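Local coordinates for hypothetical protein PA4535 (Pseudomonas aeruginosa, PDB 1Y0K) that is of unknown function but belongs to a family of putative endonucleases in the PD-(D/E)XK nuclease clan, at residues A[173-177]-A[178-182]; A[107-111]-A[112-116]. All coordinates share one frame; numbering follows the deposited sequence.

Contact 1 of 2, residues A[173-177]-A[178-182]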
ATOM      1  N   SER A 173      -4.226   1.670   3.435  1.00 11.77           N
ATOM      2  CA  SER A 173      -4.304   1.616   1.984  1.00 12.02           C
ATOM      3  C   SER A 173      -3.238   0.670   1.459  1.00 12.44           C
ATOM      4  O   SER A 173      -2.231   0.427   2.131  1.00 12.18           O
ATOM      5  CB  SER A 173      -4.106   3.006   1.382  1.00 12.46           C
ATOM      6  OG  SER A 173      -5.035   3.940   1.905  1.00 12.94           O
HETATM    7  N   MSE A 174      -3.476   0.140   0.257  1.00 12.83           N
HETATM    8  CA  MSE A 174      -2.503  -0.692  -0.453  1.00 14.06           C
HETATM    9  C   MSE A 174      -2.234  -0.132  -1.842  1.00 13.12           C
HETATM   10  O   MSE A 174      -3.122   0.419  -2.500  1.00 12.08           O
HETATM   11  CB  MSE A 174      -3.021  -2.120  -0.644  1.00 14.00           C
HETATM   12  CG  MSE A 174      -3.322  -2.928   0.602  1.00 17.48           C
HETATM   13 SE   MSE A 174      -4.046  -4.549   0.091  1.00 18.35          SE
HETATM   14  CE  MSE A 174      -5.513  -4.059  -0.733  1.00 23.55           C
ATOM     15  N   VAL A 175      -1.004  -0.297  -2.293  1.00 12.58           N
ATOM     16  CA  VAL A 175      -0.654   0.018  -3.676  1.00 12.82           C
ATOM     17  C   VAL A 175       0.365  -1.009  -4.154  1.00 13.25           C
ATOM     18  O   VAL A 175       1.190  -1.480  -3.385  1.00 13.30           O
ATOM     19  CB  VAL A 175      -0.123   1.472  -3.833  1.00 13.03           C
ATOM     20  CG1 VAL A 175       1.193   1.685  -3.066  1.00 12.68           C
ATOM     21  CG2 VAL A 175       0.058   1.836  -5.329  1.00 13.56           C
ATOM     22  N   GLY A 176       0.281  -1.372  -5.428  1.00 13.67           N
ATOM     23  CA  GLY A 176       1.286  -2.231  -6.038  1.00 13.96           C
ATOM     24  C   GLY A 176       1.306  -1.956  -7.524  1.00 14.19           C
ATOM     25  O   GLY A 176       0.591  -1.087  -8.003  1.00 14.25           O
ATOM     26  N   PRO A 177       2.131  -2.701  -8.273  1.00 14.95           N
ATOM     27  CA  PRO A 177       2.179  -2.447  -9.709  1.00 15.40           C
ATOM     28  C   PRO A 177       0.824  -2.645 -10.402  1.00 15.83           C
ATOM     29  O   PRO A 177       0.555  -1.997 -11.420  1.00 17.34           O
ATOM     30  CB  PRO A 177       3.236  -3.447 -10.209  1.00 15.68           C
ATOM     31  CG  PRO A 177       4.080  -3.758  -8.968  1.00 15.94           C
ATOM     32  CD  PRO A 177       3.075  -3.747  -7.846  1.00 15.42           C
ATOM     33  N   THR A 178      -0.042  -3.490  -9.847  1.00 15.14           N
ATOM     34  CA  THR A 178      -1.309  -3.800 -10.530  1.00 15.89           C
ATOM     35  C   THR A 178      -2.535  -3.024 -10.049  1.00 15.13           C
ATOM     36  O   THR A 178      -3.548  -3.002 -10.741  1.00 15.60           O
ATOM     37  CB  THR A 178      -1.657  -5.297 -10.463  1.00 15.67           C
ATOM     38  OG1 THR A 178      -1.812  -5.688  -9.092  1.00 18.50           O
ATOM     39  CG2 THR A 178      -0.542  -6.134 -11.106  1.00 17.58           C
ATOM     40  N   PHE A 179      -2.462  -2.409  -8.868  1.00 14.46           N
ATOM     41  CA  PHE A 179      -3.673  -1.806  -8.293  1.00 13.85           C
ATOM     42  C   PHE A 179      -3.373  -0.902  -7.108  1.00 13.00           C
ATOM     43  O   PHE A 179      -2.270  -0.919  -6.573  1.00 12.21           O
ATOM     44  CB  PHE A 179      -4.654  -2.901  -7.851  1.00 15.12           C
ATOM     45  CG  PHE A 179      -4.352  -3.470  -6.490  1.00 17.31           C
ATOM     46  CD1 PHE A 179      -5.110  -3.084  -5.384  1.00 19.83           C
ATOM     47  CD2 PHE A 179      -3.298  -4.358  -6.310  1.00 19.55           C
ATOM     48  CE1 PHE A 179      -4.836  -3.594  -4.118  1.00 21.88           C
ATOM     49  CE2 PHE A 179      -3.009  -4.882  -5.035  1.00 22.24           C
ATOM     50  CZ  PHE A 179      -3.779  -4.494  -3.942  1.00 21.64           C
ATOM     51  N   ALA A 180      -4.374  -0.116  -6.717  1.00 12.29           N
ATOM     52  CA  ALA A 180      -4.357   0.617  -5.447  1.00 11.15           C
ATOM     53  C   ALA A 180      -5.755   0.562  -4.843  1.00 11.62           C
ATOM     54  O   ALA A 180      -6.762   0.486  -5.562  1.00 11.50           O
ATOM     55  CB  ALA A 180      -3.921   2.043  -5.662  1.00 11.57           C
ATOM     56  N   ARG A 181      -5.820   0.562  -3.517  1.00 11.33           N
ATOM     57  CA  ARG A 181      -7.101   0.582  -2.836  1.00 11.72           C
ATOM     58  C   ARG A 181      -6.940   1.184  -1.449  1.00 11.59           C
ATOM     59  O   ARG A 181      -6.006   0.841  -0.721  1.00 11.94           O
ATOM     60  CB  ARG A 181      -7.674  -0.835  -2.718  1.00 12.11           C
ATOM     61  CG  ARG A 181      -9.013  -0.895  -1.980  1.00 12.23           C
ATOM     62  CD  ARG A 181      -9.521  -2.337  -1.879  1.00 13.64           C
ATOM     63  NE  ARG A 181     -10.750  -2.410  -1.090  1.00 17.47           N
ATOM     64  CZ  ARG A 181     -11.981  -2.319  -1.597  1.00 17.95           C
ATOM     65  NH1 ARG A 181     -12.174  -2.191  -2.906  1.00 18.37           N
ATOM     66  NH2 ARG A 181     -13.031  -2.378  -0.789  1.00 17.37           N
ATOM     67  N   VAL A 182      -7.853   2.081  -1.100  1.00 11.44           N
ATOM     68  CA  VAL A 182      -7.985   2.529   0.287  1.00 12.18           C
ATOM     69  C   VAL A 182      -8.899   1.508   0.982  1.00 12.23           C
ATOM     70  O   VAL A 182     -10.077   1.365   0.611  1.00 13.24           O
ATOM     71  CB  VAL A 182      -8.598   3.958   0.358  1.00 11.52           C
ATOM     72  CG1 VAL A 182      -8.798   4.390   1.818  1.00 13.09           C
ATOM     73  CG2 VAL A 182      -7.710   4.960  -0.391  1.00 14.26           C
TER
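A tight antiparallel beta hairpin brings strand 173-175 against strand 179-182, the two short axes running at 175° to each other. Met174 and Arg181 form the hydrogen-bonded pair: Met174 N reaches Arg181 O at 2.8 Å, and the return bond from Arg181 N to Met174 O is 2.9 Å. Nearer the turn, Gly176 N donates to Phe179 O at 2.8 Å, whereas the reverse bond, Phe179 N to Gly176 O, is weak at 3.4 Å. Pro177 and Thr178 are the two central residues of a type I beta turn running from Gly176 to Phe179.

Side chains separate onto the two faces. On one, a Met-aromatic contact joins selenomethionine Met174 to Phe179: the chain bends at its last torsion (chi3 -62°), which sets CE near the ring plane, 3.5 Å from Phe179 CE1. Met174 SE lies 5.3 Å from the centroid of the Phe179 ring and 85° off the ring normal, which places the selenium at the ring's edge and not over its face. On the opposite face two non-hydrogen-bonded pairs meet: Val175 CG2 lies 4.0 Å from Ala180 CB, and Ser173 OG packs beside the Val182 side chain, 3.7 Å from CG2.

The hairpin lies within the mixed sheet. Strand 140-146 runs parallel alongside 171-175, bonded through Ser173 and Val175, and strand 201-202 lies beyond 179-185. Helix 26-40 covers the Val175, Ala180 and Val182 face through Val33, Phe37 and Ala40, while Phe158 packs against Met174 and Arg181 on the other.

Contact 2 of 2, residues A[107-111]-A[112-116]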
ATOM      1  N   GLN A 107       0.084 -17.445  -9.427  1.00 32.34           N
ATOM      2  CA  GLN A 107      -1.247 -17.904  -9.078  1.00 31.19           C
ATOM      3  C   GLN A 107      -2.134 -16.697  -8.787  1.00 29.16           C
ATOM      4  O   GLN A 107      -1.660 -15.706  -8.255  1.00 29.02           O
ATOM      5  CB  GLN A 107      -1.122 -18.765  -7.828  1.00 31.22           C
ATOM      6  CG  GLN A 107      -2.401 -19.147  -7.135  1.00 33.24           C
ATOM      7  CD  GLN A 107      -2.136 -19.920  -5.859  1.00 32.95           C
ATOM      8  OE1 GLN A 107      -1.011 -19.948  -5.349  1.00 36.00           O
ATOM      9  NE2 GLN A 107      -3.170 -20.544  -5.330  1.00 36.29           N
ATOM     10  N   ARG A 108      -3.418 -16.775  -9.122  1.00 27.26           N
ATOM     11  CA  ARG A 108      -4.337 -15.691  -8.752  1.00 25.31           C
ATOM     12  C   ARG A 108      -4.828 -15.877  -7.313  1.00 24.12           C
ATOM     13  O   ARG A 108      -5.297 -16.949  -6.925  1.00 23.79           O
ATOM     14  CB  ARG A 108      -5.489 -15.527  -9.765  1.00 25.94           C
ATOM     15  CG  ARG A 108      -4.981 -15.387 -11.213  1.00 27.05           C
ATOM     16  CD  ARG A 108      -5.768 -14.426 -12.104  1.00 30.29           C
ATOM     17  NE  ARG A 108      -5.524 -13.016 -11.806  1.00 31.15           N
ATOM     18  CZ  ARG A 108      -5.025 -12.103 -12.643  1.00 30.48           C
ATOM     19  NH1 ARG A 108      -4.673 -12.405 -13.889  1.00 31.25           N
ATOM     20  NH2 ARG A 108      -4.879 -10.854 -12.222  1.00 30.48           N
ATOM     21  N   ILE A 109      -4.693 -14.822  -6.521  1.00 21.53           N
ATOM     22  CA  ILE A 109      -5.010 -14.865  -5.101  1.00 20.40           C
ATOM     23  C   ILE A 109      -6.250 -14.010  -4.829  1.00 19.60           C
ATOM     24  O   ILE A 109      -6.314 -12.872  -5.282  1.00 19.11           O
ATOM     25  CB  ILE A 109      -3.755 -14.396  -4.269  1.00 20.30           C
ATOM     26  CG1 ILE A 109      -3.980 -14.507  -2.771  1.00 21.41           C
ATOM     27  CG2 ILE A 109      -3.297 -13.004  -4.666  1.00 19.76           C
ATOM     28  CD1 ILE A 109      -2.714 -14.205  -1.950  1.00 21.33           C
ATOM     29  N   ALA A 110      -7.225 -14.558  -4.098  1.00 18.94           N
ATOM     30  CA  ALA A 110      -8.433 -13.819  -3.740  1.00 17.95           C
ATOM     31  C   ALA A 110      -8.086 -12.563  -2.945  1.00 17.48           C
ATOM     32  O   ALA A 110      -7.073 -12.514  -2.240  1.00 16.90           O
ATOM     33  CB  ALA A 110      -9.402 -14.701  -2.950  1.00 18.30           C
ATOM     34  N   ALA A 111      -8.930 -11.547  -3.066  1.00 17.14           N
ATOM     35  CA  ALA A 111      -8.707 -10.279  -2.379  1.00 17.21           C
ATOM     36  C   ALA A 111      -8.560 -10.480  -0.876  1.00 17.30           C
ATOM     37  O   ALA A 111      -7.752  -9.811  -0.236  1.00 17.43           O
ATOM     38  CB  ALA A 111      -9.827  -9.298  -2.687  1.00 17.42           C
ATOM     39  N   ALA A 112      -9.347 -11.401  -0.321  1.00 17.23           N
ATOM     40  CA  ALA A 112      -9.297 -11.713   1.102  1.00 17.55           C
ATOM     41  C   ALA A 112      -7.911 -12.205   1.506  1.00 17.85           C
ATOM     42  O   ALA A 112      -7.350 -11.752   2.507  1.00 17.33           O
ATOM     43  CB  ALA A 112     -10.372 -12.759   1.451  1.00 17.95           C
ATOM     44  N   GLU A 113      -7.363 -13.127   0.719  1.00 18.15           N
ATOM     45  CA  GLU A 113      -6.042 -13.694   0.996  1.00 19.06           C
ATOM     46  C   GLU A 113      -4.941 -12.653   0.775  1.00 18.38           C
ATOM     47  O   GLU A 113      -3.974 -12.607   1.536  1.00 18.15           O
ATOM     48  CB  GLU A 113      -5.792 -14.947   0.148  1.00 19.32           C
ATOM     49  CG  GLU A 113      -6.423 -16.248   0.670  1.00 23.51           C
ATOM     50  CD  GLU A 113      -7.942 -16.286   0.595  1.00 28.05           C
ATOM     51  OE1 GLU A 113      -8.538 -15.572  -0.242  1.00 31.26           O
ATOM     52  OE2 GLU A 113      -8.551 -17.040   1.384  1.00 32.09           O
ATOM     53  N   LEU A 114      -5.105 -11.810  -0.248  1.00 17.71           N
ATOM     54  CA  LEU A 114      -4.172 -10.708  -0.516  1.00 17.35           C
ATOM     55  C   LEU A 114      -4.122  -9.748   0.680  1.00 16.70           C
ATOM     56  O   LEU A 114      -3.054  -9.379   1.177  1.00 16.55           O
ATOM     57  CB  LEU A 114      -4.616  -9.950  -1.768  1.00 17.82           C
ATOM     58  CG  LEU A 114      -3.807  -8.724  -2.181  1.00 18.82           C
ATOM     59  CD1 LEU A 114      -2.392  -9.137  -2.559  1.00 21.52           C
ATOM     60  CD2 LEU A 114      -4.503  -8.003  -3.347  1.00 19.18           C
ATOM     61  N   GLN A 115      -5.297  -9.356   1.140  1.00 15.48           N
ATOM     62  CA  GLN A 115      -5.426  -8.468   2.280  1.00 15.86           C
ATOM     63  C   GLN A 115      -4.812  -9.082   3.543  1.00 15.54           C
ATOM     64  O   GLN A 115      -4.211  -8.369   4.358  1.00 14.95           O
ATOM     65  CB  GLN A 115      -6.912  -8.155   2.466  1.00 15.98           C
ATOM     66  CG  GLN A 115      -7.310  -7.358   3.680  1.00 18.27           C
ATOM     67  CD  GLN A 115      -8.733  -6.870   3.540  1.00 20.71           C
ATOM     68  OE1 GLN A 115      -9.005  -5.987   2.736  1.00 23.89           O
ATOM     69  NE2 GLN A 115      -9.651  -7.466   4.294  1.00 22.58           N
ATOM     70  N   ALA A 116      -4.923 -10.404   3.674  1.00 15.22           N
ATOM     71  CA  ALA A 116      -4.370 -11.121   4.829  1.00 15.18           C
ATOM     72  C   ALA A 116      -2.839 -11.141   4.853  1.00 14.96           C
ATOM     73  O   ALA A 116      -2.228 -11.346   5.899  1.00 15.08           O
ATOM     74  CB  ALA A 116      -4.928 -12.548   4.882  1.00 15.51           C
TER
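A local strand-to-helix junction, partly buried and with its centre about 14 Å from that of the chain, folds Ile109 back onto the first turn of the helix that begins right after Ala110. Strand 107-110 and the 112-116 part of helix 111-116 stand nearly perpendicular, with 84° between the directions of these short segments. Ile109 lies across the helix start with its longer branch: CG1 stands anti to the backbone N (chi1 -176°) and comes within 3.5 Å of Glu113 CB. The terminal CD1 of Ile109 continues over the backbone, 3.8 Å from Leu114 N, and CG2 is a looser neighbour of Leu114 CB.

Ala110 occupies the N-cap position, and the helical pattern starts from its carbonyl: Leu114 N donates to Ala110 O at 2.9 Å. The next i to i+4 bond, Gln115 N to Ala111 O, has the same length. Glu113 curls back beside the cap, its chain bent at chi2 (69°), and its OE1 comes to 3.0 Å from Ala110 CB. This is a close contact with a methyl carbon and not a hydrogen bond, so the carboxylate does not cap the helix through it.

Both sides of the bend have partners elsewhere in the chain. Ala111 N donates to Thr156 OG1, while the strand pairs in parallel with 150-153 through backbone bonds of Gln107 and Ile109. Further along the helix, Gln115 NE2 bonds to Pro159 O and Gln115 O pairs with Tyr164 OH.

How the contacts relate
Contacts 1 and 2 follow in series along the chain, 107-116 closing before 173-182 opens, and their centres lie about 13 Å apart. They meet directly through packing: Leu114 CD2 of the helix start is 3.6 Å from Phe179 CZ, the same ring atom that neighbours the selenium of Met174. The Phe179 ring is thus shared between the hairpin and the helix. Phe158 touches both contacts: Met174 and Arg181 in contact 1, Ala111 and Gln115 in contact 2. Contact 1 is the deeper, its centre about 5 Å from the centre of the chain, against about 14 Å from the centre of contact 2 to the same point.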